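Local coordinates for putative uncharacterized protein SMU.1704 (Streptococcus mutans, PDB 3L7W), which probably acts as a PadR-type transcriptional regulator that binds DNA as a dimer through a winged helix-turn-helix domain, at residues I10-L15 and K86-Y91; T31-L34 and K39-T42; S57-E62 and R68-L73. All coordinates share one frame; numbering follows the deposited sequence.

Contact 1 (I10-L15 and K86-Y91)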
ATOM      1  N   ILE A  10       2.444  -7.421  -3.859  1.00 20.90           N
ATOM      2  CA  ILE A  10       2.116  -8.827  -4.106  1.00 22.61           C
ATOM      3  C   ILE A  10       3.387  -9.667  -4.095  1.00 27.58           C
ATOM      4  O   ILE A  10       3.410 -10.778  -3.563  1.00 35.57           O
ATOM      5  CB  ILE A  10       1.440  -9.007  -5.471  1.00 27.38           C
ATOM      6  CG1 ILE A  10       0.122  -8.217  -5.530  1.00 29.77           C
ATOM      7  CG2 ILE A  10       1.209 -10.499  -5.781  1.00 26.32           C
ATOM      8  CD1 ILE A  10      -1.037  -8.944  -4.944  1.00 30.37           C
ATOM      9  N   GLU A  11       4.442  -9.131  -4.702  1.00 28.51           N
ATOM     10  CA  GLU A  11       5.726  -9.821  -4.758  1.00 25.60           C
ATOM     11  C   GLU A  11       6.218 -10.021  -3.344  1.00 25.28           C
ATOM     12  O   GLU A  11       6.575 -11.125  -2.953  1.00 26.69           O
ATOM     13  CB  GLU A  11       6.745  -9.022  -5.574  1.00 24.19           C
ATOM     14  CG  GLU A  11       6.477  -9.078  -7.070  1.00 31.76           C
ATOM     15  CD  GLU A  11       7.390  -8.182  -7.878  1.00 31.47           C
ATOM     16  OE1 GLU A  11       8.342  -7.626  -7.309  1.00 39.72           O
ATOM     17  OE2 GLU A  11       7.155  -8.030  -9.086  1.00 38.96           O
ATOM     18  N   TYR A  12       6.220  -8.938  -2.577  1.00 25.14           N
ATOM     19  CA  TYR A  12       6.537  -9.007  -1.162  1.00 30.57           C
ATOM     20  C   TYR A  12       5.754 -10.144  -0.523  1.00 29.78           C
ATOM     21  O   TYR A  12       6.325 -11.030   0.100  1.00 34.22           O
ATOM     22  CB  TYR A  12       6.223  -7.667  -0.490  1.00 30.19           C
ATOM     23  CG  TYR A  12       6.467  -7.621   0.993  1.00 30.16           C
ATOM     24  CD1 TYR A  12       7.598  -8.190   1.547  1.00 32.28           C
ATOM     25  CD2 TYR A  12       5.571  -6.983   1.839  1.00 32.11           C
ATOM     26  CE1 TYR A  12       7.822  -8.142   2.897  1.00 31.07           C
ATOM     27  CE2 TYR A  12       5.780  -6.928   3.189  1.00 30.09           C
ATOM     28  CZ  TYR A  12       6.909  -7.508   3.715  1.00 34.23           C
ATOM     29  OH  TYR A  12       7.132  -7.451   5.060  1.00 36.18           O
ATOM     30  N   LEU A  13       4.443 -10.147  -0.705  1.00 27.61           N
ATOM     31  CA  LEU A  13       3.616 -11.178  -0.079  1.00 28.09           C
ATOM     32  C   LEU A  13       4.024 -12.572  -0.539  1.00 26.94           C
ATOM     33  O   LEU A  13       4.147 -13.482   0.261  1.00 30.45           O
ATOM     34  CB  LEU A  13       2.132 -10.932  -0.368  1.00 23.02           C
ATOM     35  CG  LEU A  13       1.594  -9.675   0.349  1.00 27.39           C
ATOM     36  CD1 LEU A  13       0.224  -9.328  -0.167  1.00 22.72           C
ATOM     37  CD2 LEU A  13       1.546  -9.886   1.846  1.00 21.23           C
ATOM     38  N   ILE A  14       4.210 -12.740  -1.840  1.00 21.07           N
ATOM     39  CA  ILE A  14       4.567 -14.046  -2.366  1.00 29.64           C
ATOM     40  C   ILE A  14       5.859 -14.525  -1.729  1.00 34.50           C
ATOM     41  O   ILE A  14       5.916 -15.611  -1.164  1.00 28.26           O
ATOM     42  CB  ILE A  14       4.770 -14.007  -3.878  1.00 24.43           C
ATOM     43  CG1 ILE A  14       3.420 -13.835  -4.584  1.00 26.19           C
ATOM     44  CG2 ILE A  14       5.452 -15.277  -4.331  1.00 25.48           C
ATOM     45  CD1 ILE A  14       3.540 -13.454  -6.028  1.00 28.95           C
ATOM     46  N   LEU A  15       6.899 -13.709  -1.822  1.00 25.63           N
ATOM     47  CA  LEU A  15       8.177 -14.088  -1.239  1.00 22.63           C
ATOM     48  C   LEU A  15       8.025 -14.360   0.246  1.00 26.42           C
ATOM     49  O   LEU A  15       8.598 -15.311   0.769  1.00 30.16           O
ATOM     50  CB  LEU A  15       9.208 -12.995  -1.476  1.00 30.94           C
ATOM     51  CG  LEU A  15      10.175 -13.208  -2.641  1.00 36.03           C
ATOM     52  CD1 LEU A  15       9.574 -14.068  -3.734  1.00 33.51           C
ATOM     53  CD2 LEU A  15      10.684 -11.883  -3.179  1.00 32.52           C
ATOM     54  N   LYS A  86      11.925  -4.513   4.639  1.00 35.94           N
ATOM     55  CA  LYS A  86      12.480  -3.241   5.055  1.00 33.92           C
ATOM     56  C   LYS A  86      11.730  -2.071   4.400  1.00 36.32           C
ATOM     57  O   LYS A  86      11.306  -1.134   5.079  1.00 36.48           O
ATOM     58  CB  LYS A  86      13.962  -3.182   4.685  1.00 49.07           C
ATOM     59  CG  LYS A  86      14.637  -1.859   4.999  1.00 63.47           C
ATOM     60  CD  LYS A  86      15.960  -1.726   4.256  1.00 63.70           C
ATOM     61  CE  LYS A  86      16.918  -2.835   4.631  1.00 58.67           C
ATOM     62  NZ  LYS A  86      18.270  -2.549   4.090  1.00 61.82           N
ATOM     63  N   GLU A  87      11.574  -2.132   3.084  1.00 27.67           N
ATOM     64  CA  GLU A  87      10.882  -1.091   2.351  1.00 34.42           C
ATOM     65  C   GLU A  87       9.424  -1.002   2.782  1.00 35.95           C
ATOM     66  O   GLU A  87       8.822   0.073   2.780  1.00 38.29           O
ATOM     67  CB  GLU A  87      10.980  -1.348   0.847  1.00 34.52           C
ATOM     68  CG  GLU A  87      12.267  -0.799   0.252  1.00 46.87           C
ATOM     69  CD  GLU A  87      12.546   0.632   0.696  1.00 53.60           C
ATOM     70  OE1 GLU A  87      11.729   1.539   0.390  1.00 62.92           O
ATOM     71  OE2 GLU A  87      13.584   0.851   1.351  1.00 54.03           O
ATOM     72  N   TRP A  88       8.854  -2.142   3.146  1.00 36.36           N
ATOM     73  CA  TRP A  88       7.485  -2.164   3.618  1.00 33.70           C
ATOM     74  C   TRP A  88       7.420  -1.458   4.954  1.00 33.50           C
ATOM     75  O   TRP A  88       6.492  -0.689   5.221  1.00 33.82           O
ATOM     76  CB  TRP A  88       6.989  -3.597   3.738  1.00 32.41           C
ATOM     77  CG  TRP A  88       5.692  -3.722   4.449  1.00 36.36           C
ATOM     78  CD1 TRP A  88       5.453  -4.405   5.609  1.00 36.33           C
ATOM     79  CD2 TRP A  88       4.434  -3.154   4.048  1.00 25.95           C
ATOM     80  NE1 TRP A  88       4.129  -4.299   5.951  1.00 37.68           N
ATOM     81  CE2 TRP A  88       3.484  -3.532   5.017  1.00 33.90           C
ATOM     82  CE3 TRP A  88       4.030  -2.353   2.975  1.00 28.99           C
ATOM     83  CZ2 TRP A  88       2.141  -3.144   4.940  1.00 36.44           C
ATOM     84  CZ3 TRP A  88       2.682  -1.962   2.899  1.00 29.12           C
ATOM     85  CH2 TRP A  88       1.762  -2.361   3.878  1.00 31.47           C
ATOM     86  N   SER A  89       8.421  -1.707   5.792  1.00 26.81           N
ATOM     87  CA  SER A  89       8.464  -1.089   7.109  1.00 27.16           C
ATOM     88  C   SER A  89       8.514   0.423   6.926  1.00 33.09           C
ATOM     89  O   SER A  89       7.718   1.148   7.511  1.00 34.88           O
ATOM     90  CB  SER A  89       9.677  -1.570   7.891  1.00 32.38           C
ATOM     91  OG  SER A  89       9.680  -1.046   9.206  1.00 41.86           O
ATOM     92  N   VAL A  90       9.441   0.877   6.088  1.00 30.13           N
ATOM     93  CA  VAL A  90       9.578   2.290   5.763  1.00 31.34           C
ATOM     94  C   VAL A  90       8.274   2.884   5.222  1.00 27.38           C
ATOM     95  O   VAL A  90       7.842   3.941   5.652  1.00 34.76           O
ATOM     96  CB  VAL A  90      10.706   2.501   4.733  1.00 33.92           C
ATOM     97  CG1 VAL A  90      10.614   3.886   4.117  1.00 38.95           C
ATOM     98  CG2 VAL A  90      12.058   2.305   5.395  1.00 36.88           C
ATOM     99  N   TYR A  91       7.661   2.195   4.269  1.00 27.11           N
ATOM    100  CA  TYR A  91       6.398   2.627   3.696  1.00 29.43           C
ATOM    101  C   TYR A  91       5.411   2.866   4.825  1.00 33.30           C
ATOM    102  O   TYR A  91       4.817   3.930   4.921  1.00 30.58           O
ATOM    103  CB  TYR A  91       5.857   1.520   2.824  1.00 24.72           C
ATOM    104  CG  TYR A  91       4.669   1.835   1.944  1.00 25.20           C
ATOM    105  CD1 TYR A  91       4.836   2.435   0.700  1.00 24.49           C
ATOM    106  CD2 TYR A  91       3.394   1.445   2.310  1.00 29.17           C
ATOM    107  CE1 TYR A  91       3.752   2.677  -0.133  1.00 25.54           C
ATOM    108  CE2 TYR A  91       2.306   1.680   1.483  1.00 25.22           C
ATOM    109  CZ  TYR A  91       2.492   2.289   0.261  1.00 23.26           C
ATOM    110  OH  TYR A  91       1.409   2.498  -0.562  1.00 30.84           O
TER
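Tyr12 and Trp88 form a buried aromatic contact between helix 7-20 and the long helix 75-100. The first belongs to the winged helix-turn-helix domain of this PadR-family protein. The second is the C-terminal helix, which in PadR proteins serves dimerisation. Between 10-15 and 86-91 only the side chains of Tyr12 and Trp88 meet, and the CA atoms of Tyr12 and Trp88 are 8.4 Å apart. Tyr12 CE2 lies over one face of the indole, at its five-membered ring, 3.4 Å from Trp88 CG. The centroids of the Tyr12 ring and the five-membered ring of Trp88 are 5.0 Å apart. Their planes are inclined by 41°, a tilt between that of an offset stack and a T-shaped pair. In both residues CG stands anti to the backbone N (chi1 178° in Tyr12, 169° in Trp88), which sends each ring across the gap, and the two side chains cross at about a right angle. Leu81 and Leu84 of helix 75-100 also touch Tyr12. The second subunit adds Val99 against Tyr12 and Ile95 against Trp88, so the pair is part of the dimer interface. Trp88 NE1 gives its hydrogen bond to Asp96 OD1 of the second subunit, which would hold the indole in this rotation. Tyr12 OH has a weak hydrogen bond with Thr85 OG1, and lies 3.5 Å from Trp88 CD1.

Contact 2 (T31-L34 and K39-T42)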
ATOM      1  N   THR A  31      -3.956 -17.182  -0.104  1.00 36.06           N
ATOM      2  CA  THR A  31      -3.585 -16.402   1.059  1.00 36.63           C
ATOM      3  C   THR A  31      -3.492 -14.949   0.657  1.00 36.06           C
ATOM      4  O   THR A  31      -3.814 -14.055   1.429  1.00 35.77           O
ATOM      5  CB  THR A  31      -2.257 -16.851   1.645  1.00 41.12           C
ATOM      6  OG1 THR A  31      -2.462 -18.054   2.387  1.00 48.66           O
ATOM      7  CG2 THR A  31      -1.710 -15.781   2.577  1.00 40.72           C
ATOM      8  N   ILE A  32      -3.059 -14.715  -0.571  1.00 27.62           N
ATOM      9  CA  ILE A  32      -2.960 -13.354  -1.056  1.00 30.75           C
ATOM     10  C   ILE A  32      -4.353 -12.745  -1.299  1.00 38.26           C
ATOM     11  O   ILE A  32      -4.543 -11.541  -1.123  1.00 32.72           O
ATOM     12  CB  ILE A  32      -2.089 -13.262  -2.317  1.00 26.83           C
ATOM     13  CG1 ILE A  32      -0.624 -13.496  -1.948  1.00 32.34           C
ATOM     14  CG2 ILE A  32      -2.231 -11.904  -2.953  1.00 31.57           C
ATOM     15  CD1 ILE A  32       0.322 -13.418  -3.124  1.00 32.65           C
ATOM     16  N   LYS A  33      -5.311 -13.580  -1.694  1.00 38.04           N
ATOM     17  CA  LYS A  33      -6.686 -13.140  -1.936  1.00 38.04           C
ATOM     18  C   LYS A  33      -7.306 -12.647  -0.652  1.00 34.64           C
ATOM     19  O   LYS A  33      -8.347 -11.997  -0.665  1.00 46.03           O
ATOM     20  CB  LYS A  33      -7.540 -14.279  -2.481  1.00 45.09           C
ATOM     21  CG  LYS A  33      -7.609 -14.371  -3.993  1.00 53.51           C
ATOM     22  CD  LYS A  33      -8.505 -15.546  -4.403  1.00 60.08           C
ATOM     23  CE  LYS A  33      -8.792 -15.545  -5.891  1.00 62.30           C
ATOM     24  NZ  LYS A  33      -7.539 -15.661  -6.683  1.00 65.39           N
ATOM     25  N   LEU A  34      -6.660 -12.970   0.460  1.00 40.02           N
ATOM     26  CA  LEU A  34      -7.102 -12.492   1.762  1.00 41.86           C
ATOM     27  C   LEU A  34      -7.010 -10.968   1.877  1.00 40.11           C
ATOM     28  O   LEU A  34      -7.783 -10.341   2.587  1.00 43.52           O
ATOM     29  CB  LEU A  34      -6.275 -13.159   2.862  1.00 46.10           C
ATOM     30  CG  LEU A  34      -6.960 -14.216   3.733  1.00 50.03           C
ATOM     31  CD1 LEU A  34      -8.181 -14.853   3.053  1.00 47.65           C
ATOM     32  CD2 LEU A  34      -5.953 -15.260   4.186  1.00 40.48           C
ATOM     33  N   LYS A  39      -6.284 -11.425  -9.981  1.00 43.77           N
ATOM     34  CA  LYS A  39      -6.652 -12.618 -10.728  1.00 46.63           C
ATOM     35  C   LYS A  39      -5.445 -13.541 -10.847  1.00 43.65           C
ATOM     36  O   LYS A  39      -4.297 -13.089 -10.798  1.00 42.48           O
ATOM     37  CB  LYS A  39      -7.188 -12.245 -12.104  1.00 52.42           C
ATOM     38  CG  LYS A  39      -8.542 -11.552 -12.062  1.00 59.84           C
ATOM     39  CD  LYS A  39      -9.021 -11.150 -13.453  1.00 63.73           C
ATOM     40  CE  LYS A  39      -8.244  -9.952 -13.979  1.00 63.52           C
ATOM     41  NZ  LYS A  39      -8.887  -9.358 -15.190  1.00 65.52           N
ATOM     42  N   GLU A  40      -5.706 -14.834 -10.993  1.00 46.58           N
ATOM     43  CA  GLU A  40      -4.635 -15.794 -11.226  1.00 43.31           C
ATOM     44  C   GLU A  40      -3.828 -15.309 -12.418  1.00 39.67           C
ATOM     45  O   GLU A  40      -2.603 -15.409 -12.441  1.00 37.00           O
ATOM     46  CB  GLU A  40      -5.220 -17.163 -11.536  1.00 50.13           C
ATOM     47  CG  GLU A  40      -6.569 -17.417 -10.902  1.00 65.79           C
ATOM     48  CD  GLU A  40      -6.453 -18.104  -9.566  1.00 83.02           C
ATOM     49  OE1 GLU A  40      -7.477 -18.635  -9.081  1.00 93.83           O
ATOM     50  OE2 GLU A  40      -5.335 -18.119  -9.007  1.00 82.57           O
ATOM     51  N   SER A  41      -4.526 -14.771 -13.413  1.00 38.18           N
ATOM     52  CA  SER A  41      -3.862 -14.307 -14.630  1.00 44.44           C
ATOM     53  C   SER A  41      -2.926 -13.133 -14.368  1.00 39.75           C
ATOM     54  O   SER A  41      -2.106 -12.788 -15.217  1.00 38.36           O
ATOM     55  CB  SER A  41      -4.877 -13.969 -15.742  1.00 46.93           C
ATOM     56  OG  SER A  41      -5.967 -13.214 -15.240  1.00 54.04           O
ATOM     57  N   THR A  42      -3.046 -12.524 -13.191  1.00 43.82           N
ATOM     58  CA  THR A  42      -2.123 -11.469 -12.781  1.00 44.56           C
ATOM     59  C   THR A  42      -1.079 -12.031 -11.828  1.00 44.11           C
ATOM     60  O   THR A  42       0.079 -11.610 -11.824  1.00 43.54           O
ATOM     61  CB  THR A  42      -2.846 -10.312 -12.058  1.00 42.36           C
ATOM     62  OG1 THR A  42      -3.943  -9.852 -12.853  1.00 43.75           O
ATOM     63  CG2 THR A  42      -1.887  -9.165 -11.825  1.00 43.34           C
TER
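Lys33 and Glu40 reach toward each other across the turn between helix 25-32 and helix 40-52 in the helix-turn-helix region of the PadR-like domain. Their side chains cross at about a right angle. Only their charged ends meet, and the contact is small, with 71 Å² buried in all. Lys33 starts out toward the other segment. Its chain runs extended through chi2 and chi3 and bends only at the last torsion (chi4 60°), which turns the ammonium group out of the line of the chain. Glu40 sets off across the direction of its partner rather than at it. An unusual chi1 (-29°), far from staggered, and a bend at chi2 (-93°) together bring the carboxylate back toward the lysine. The result is a long salt bridge, with Lys33 NZ 3.8 Å from Glu40 OE1. The other carboxylate oxygen is hardly farther, since Glu40 OE2 is 4.0 Å from Lys33 NZ. The ammonium therefore faces both oxygens at similar range, and the attraction is likely electrostatic rather than a directed bond. Ser29 of helix 25-32 is a shared neighbour: its OG makes weak hydrogen bonds with Lys33 NZ and with Glu40 OE2, a weak second link between the charges. The bridge lies at the surface, where solvent would be expected to weaken it. The backbones stay well apart, with 8.8 Å between the CA atoms of Lys33 and Lys39. Lys39 is at the N-cap position of helix 40-52, directly before Glu40. The acidic group thus sits in the first turn of that helix, where the helix dipole would probably favour a negative charge. The first turn of helix 40-52 has the backbone bond from Thr42 N to Lys39 O, 2.8 Å long.

Contact 3 (S57-E62 and R68-L73)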
ATOM      1  N   SER A  57      12.765 -20.515  -6.871  1.00 27.04           N
ATOM      2  CA  SER A  57      13.050 -21.641  -7.728  1.00 38.71           C
ATOM      3  C   SER A  57      11.806 -22.480  -7.597  1.00 41.66           C
ATOM      4  O   SER A  57      11.040 -22.300  -6.649  1.00 38.80           O
ATOM      5  CB  SER A  57      14.291 -22.406  -7.264  1.00 29.99           C
ATOM      6  OG  SER A  57      14.062 -22.986  -6.002  1.00 39.76           O
ATOM      7  N   THR A  58      11.595 -23.382  -8.545  1.00 33.03           N
ATOM      8  CA  THR A  58      10.406 -24.213  -8.545  1.00 37.17           C
ATOM      9  C   THR A  58      10.750 -25.679  -8.757  1.00 40.01           C
ATOM     10  O   THR A  58      11.751 -26.023  -9.385  1.00 35.84           O
ATOM     11  CB  THR A  58       9.497 -23.841  -9.706  1.00 37.55           C
ATOM     12  OG1 THR A  58      10.244 -23.988 -10.917  1.00 37.06           O
ATOM     13  CG2 THR A  58       8.981 -22.399  -9.573  1.00 36.23           C
ATOM     14  N   TYR A  59       9.883 -26.540  -8.258  1.00 34.33           N
ATOM     15  CA  TYR A  59      10.014 -27.954  -8.491  1.00 33.59           C
ATOM     16  C   TYR A  59       8.620 -28.496  -8.452  1.00 38.34           C
ATOM     17  O   TYR A  59       7.696 -27.820  -7.984  1.00 32.45           O
ATOM     18  CB  TYR A  59      10.878 -28.610  -7.419  1.00 30.83           C
ATOM     19  CG  TYR A  59      10.386 -28.399  -6.011  1.00 29.13           C
ATOM     20  CD1 TYR A  59      10.771 -27.278  -5.282  1.00 30.19           C
ATOM     21  CD2 TYR A  59       9.544 -29.320  -5.402  1.00 25.81           C
ATOM     22  CE1 TYR A  59      10.344 -27.088  -3.973  1.00 29.17           C
ATOM     23  CE2 TYR A  59       9.090 -29.125  -4.098  1.00 33.17           C
ATOM     24  CZ  TYR A  59       9.503 -28.006  -3.390  1.00 29.74           C
ATOM     25  OH  TYR A  59       9.070 -27.804  -2.102  1.00 29.55           O
ATOM     26  N   THR A  60       8.447 -29.706  -8.957  1.00 31.91           N
ATOM     27  CA  THR A  60       7.142 -30.331  -8.854  1.00 29.03           C
ATOM     28  C   THR A  60       7.155 -31.324  -7.718  1.00 35.15           C
ATOM     29  O   THR A  60       8.208 -31.785  -7.296  1.00 46.31           O
ATOM     30  CB  THR A  60       6.738 -30.992 -10.164  1.00 33.99           C
ATOM     31  OG1 THR A  60       7.730 -31.956 -10.549  1.00 33.53           O
ATOM     32  CG2 THR A  60       6.640 -29.940 -11.228  1.00 30.75           C
ATOM     33  N   GLN A  61       5.982 -31.633  -7.200  1.00 38.02           N
ATOM     34  CA  GLN A  61       5.876 -32.558  -6.092  1.00 35.66           C
ATOM     35  C   GLN A  61       4.424 -32.985  -6.022  1.00 44.98           C
ATOM     36  O   GLN A  61       3.515 -32.176  -6.215  1.00 45.66           O
ATOM     37  CB  GLN A  61       6.299 -31.866  -4.804  1.00 40.61           C
ATOM     38  CG  GLN A  61       6.337 -32.746  -3.577  1.00 38.18           C
ATOM     39  CD  GLN A  61       6.822 -31.976  -2.365  1.00 44.22           C
ATOM     40  OE1 GLN A  61       8.006 -31.654  -2.254  1.00 47.32           O
ATOM     41  NE2 GLN A  61       5.903 -31.654  -1.462  1.00 42.27           N
ATOM     42  N   GLU A  62       4.196 -34.265  -5.781  1.00 50.11           N
ATOM     43  CA  GLU A  62       2.835 -34.734  -5.670  1.00 51.88           C
ATOM     44  C   GLU A  62       2.255 -34.138  -4.399  1.00 53.06           C
ATOM     45  O   GLU A  62       2.920 -34.076  -3.363  1.00 53.31           O
ATOM     46  CB  GLU A  62       2.780 -36.263  -5.636  1.00 54.19           C
ATOM     47  CG  GLU A  62       1.431 -36.839  -6.054  1.00 59.49           C
ATOM     48  N   ARG A  68       2.078 -30.852  -8.135  1.00 38.51           N
ATOM     49  CA  ARG A  68       1.943 -29.404  -8.031  1.00 42.43           C
ATOM     50  C   ARG A  68       3.276 -28.751  -8.330  1.00 42.57           C
ATOM     51  O   ARG A  68       4.330 -29.325  -8.064  1.00 39.83           O
ATOM     52  CB  ARG A  68       1.575 -29.014  -6.604  1.00 47.92           C
ATOM     53  CG  ARG A  68       0.281 -29.584  -6.118  1.00 55.87           C
ATOM     54  CD  ARG A  68      -0.844 -28.954  -6.860  1.00 60.00           C
ATOM     55  NE  ARG A  68      -2.035 -28.877  -6.036  1.00 64.58           N
ATOM     56  CZ  ARG A  68      -2.886 -27.867  -6.095  1.00 65.36           C
ATOM     57  NH1 ARG A  68      -2.649 -26.861  -6.927  1.00 65.30           N
ATOM     58  NH2 ARG A  68      -3.958 -27.861  -5.321  1.00 75.53           N
ATOM     59  N   LYS A  69       3.229 -27.532  -8.846  1.00 34.61           N
ATOM     60  CA  LYS A  69       4.431 -26.733  -8.981  1.00 33.83           C
ATOM     61  C   LYS A  69       4.657 -25.983  -7.676  1.00 34.79           C
ATOM     62  O   LYS A  69       3.857 -25.121  -7.284  1.00 35.40           O
ATOM     63  CB  LYS A  69       4.291 -25.768 -10.148  1.00 36.20           C
ATOM     64  CG  LYS A  69       5.469 -24.846 -10.391  1.00 38.53           C
ATOM     65  CD  LYS A  69       5.074 -23.885 -11.509  1.00 40.47           C
ATOM     66  CE  LYS A  69       6.232 -23.091 -12.044  1.00 44.01           C
ATOM     67  NZ  LYS A  69       5.895 -22.514 -13.377  1.00 43.98           N
ATOM     68  N   TYR A  70       5.732 -26.340  -6.987  1.00 30.91           N
ATOM     69  CA  TYR A  70       6.095 -25.654  -5.757  1.00 32.32           C
ATOM     70  C   TYR A  70       7.084 -24.552  -6.031  1.00 35.01           C
ATOM     71  O   TYR A  70       7.951 -24.663  -6.914  1.00 30.36           O
ATOM     72  CB  TYR A  70       6.687 -26.620  -4.736  1.00 36.33           C
ATOM     73  CG  TYR A  70       5.633 -27.403  -4.015  1.00 32.17           C
ATOM     74  CD1 TYR A  70       5.023 -28.478  -4.628  1.00 31.42           C
ATOM     75  CD2 TYR A  70       5.229 -27.054  -2.732  1.00 34.17           C
ATOM     76  CE1 TYR A  70       4.050 -29.205  -3.989  1.00 37.90           C
ATOM     77  CE2 TYR A  70       4.246 -27.782  -2.074  1.00 33.10           C
ATOM     78  CZ  TYR A  70       3.661 -28.854  -2.715  1.00 36.32           C
ATOM     79  OH  TYR A  70       2.678 -29.598  -2.105  1.00 44.25           O
ATOM     80  N   TYR A  71       6.934 -23.480  -5.267  1.00 30.73           N
ATOM     81  CA  TYR A  71       7.870 -22.379  -5.302  1.00 28.98           C
ATOM     82  C   TYR A  71       8.686 -22.429  -4.038  1.00 30.90           C
ATOM     83  O   TYR A  71       8.196 -22.802  -2.974  1.00 34.84           O
ATOM     84  CB  TYR A  71       7.121 -21.050  -5.382  1.00 26.29           C
ATOM     85  CG  TYR A  71       6.357 -20.905  -6.659  1.00 25.05           C
ATOM     86  CD1 TYR A  71       5.026 -21.315  -6.749  1.00 27.91           C
ATOM     87  CD2 TYR A  71       6.954 -20.357  -7.781  1.00 22.48           C
ATOM     88  CE1 TYR A  71       4.316 -21.182  -7.919  1.00 26.84           C
ATOM     89  CE2 TYR A  71       6.250 -20.228  -8.969  1.00 20.24           C
ATOM     90  CZ  TYR A  71       4.935 -20.647  -9.035  1.00 33.78           C
ATOM     91  OH  TYR A  71       4.236 -20.513 -10.222  1.00 42.97           O
ATOM     92  N   HIS A  72       9.941 -22.040  -4.166  1.00 25.94           N
ATOM     93  CA  HIS A  72      10.869 -22.104  -3.078  1.00 28.34           C
ATOM     94  C   HIS A  72      11.663 -20.817  -3.101  1.00 34.44           C
ATOM     95  O   HIS A  72      12.138 -20.393  -4.154  1.00 29.86           O
ATOM     96  CB  HIS A  72      11.814 -23.284  -3.281  1.00 28.92           C
ATOM     97  CG  HIS A  72      12.969 -23.272  -2.342  1.00 35.60           C
ATOM     98  ND1 HIS A  72      12.851 -23.658  -1.022  1.00 39.16           N
ATOM     99  CD2 HIS A  72      14.254 -22.881  -2.509  1.00 37.68           C
ATOM    100  CE1 HIS A  72      14.022 -23.529  -0.425  1.00 47.08           C
ATOM    101  NE2 HIS A  72      14.892 -23.060  -1.306  1.00 42.18           N
ATOM    102  N   LEU A  73      11.799 -20.193  -1.939  1.00 34.48           N
ATOM    103  CA  LEU A  73      12.553 -18.963  -1.818  1.00 33.54           C
ATOM    104  C   LEU A  73      14.053 -19.245  -1.897  1.00 33.59           C
ATOM    105  O   LEU A  73      14.613 -19.907  -1.032  1.00 36.42           O
ATOM    106  CB  LEU A  73      12.221 -18.295  -0.485  1.00 34.12           C
ATOM    107  CG  LEU A  73      12.676 -16.847  -0.348  1.00 35.92           C
ATOM    108  CD1 LEU A  73      12.089 -15.997  -1.476  1.00 31.64           C
ATOM    109  CD2 LEU A  73      12.270 -16.299   1.030  1.00 33.59           C
TER
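The Tyr59 ring carries Tyr70 CB over one face, and His72 CB lies at its edge near the ring plane. These residues belong to the antiparallel beta hairpin 56-63/66-73, the wing of the winged helix-turn-helix fold. The methylene makes a CH-pi contact, with Tyr70 CB 3.6 Å from the centroid of the Tyr59 ring. The rings of Tyr59 and Tyr70 are nearly parallel, 8° apart, but slid so far that they barely overlap. Tyr59 CG sits between its backbone N and carbonyl carbon (chi1 57°), which lays the ring across the neighbouring strand. The amide of Gln61 lies over one face of the Tyr70 ring, near the rim and tilted against it, and Gln61 O lies in plane at that ring's edge. On the same side of the sheet, Ser57 OG meets the edge of the His72 imidazole, 3.5 Å from His72 CD2. Asp22 takes hydrogen bonds from Tyr59 OH and His72 ND1, one to each carboxylate oxygen, and so ties down both rings. The opposite side of the sheet carries Thr58, whose methyl CG2 is 3.4 Å from Tyr71 CD2. Lys69 CE lies 3.8 Å from Thr58 CG2. Tyr71 packs on Tyr44 and Leu47 of helix 40-52, and Thr58 OG1 bonds to Glu51 there. Three hydrogen-bonded pairs, Ser57-His72, Tyr59-Tyr70 and Gln61-Arg68, each close two backbone bonds. The straightest runs from Arg68 N to Gln61 O, 2.7 Å long with 179° at the hydrogen.

Along the chain, helix 7-20 opens contact 1, contacts 2 and 3 follow one after the other, and helix 75-100 closes contact 1. The centres of contacts 1 and 2 are about 16 Å apart, those of contacts 2 and 3 about 18 Å, and those of contacts 1 and 3 about 22 Å. Ile32 packs on Ile10, Leu13 and Ile14, joining contact 2 to contact 1. Leu15 on Leu73 joins contact 1 to contact 3. Contacts 2 and 3 do not touch, but helix 40-52 leads from one to strand 56-63 of the other. Contacts 1 and 2 reach the second subunit; contact 3 does not. The helix-turn-helix and wing are thus packed together with the helix that probably mediates dimerisation.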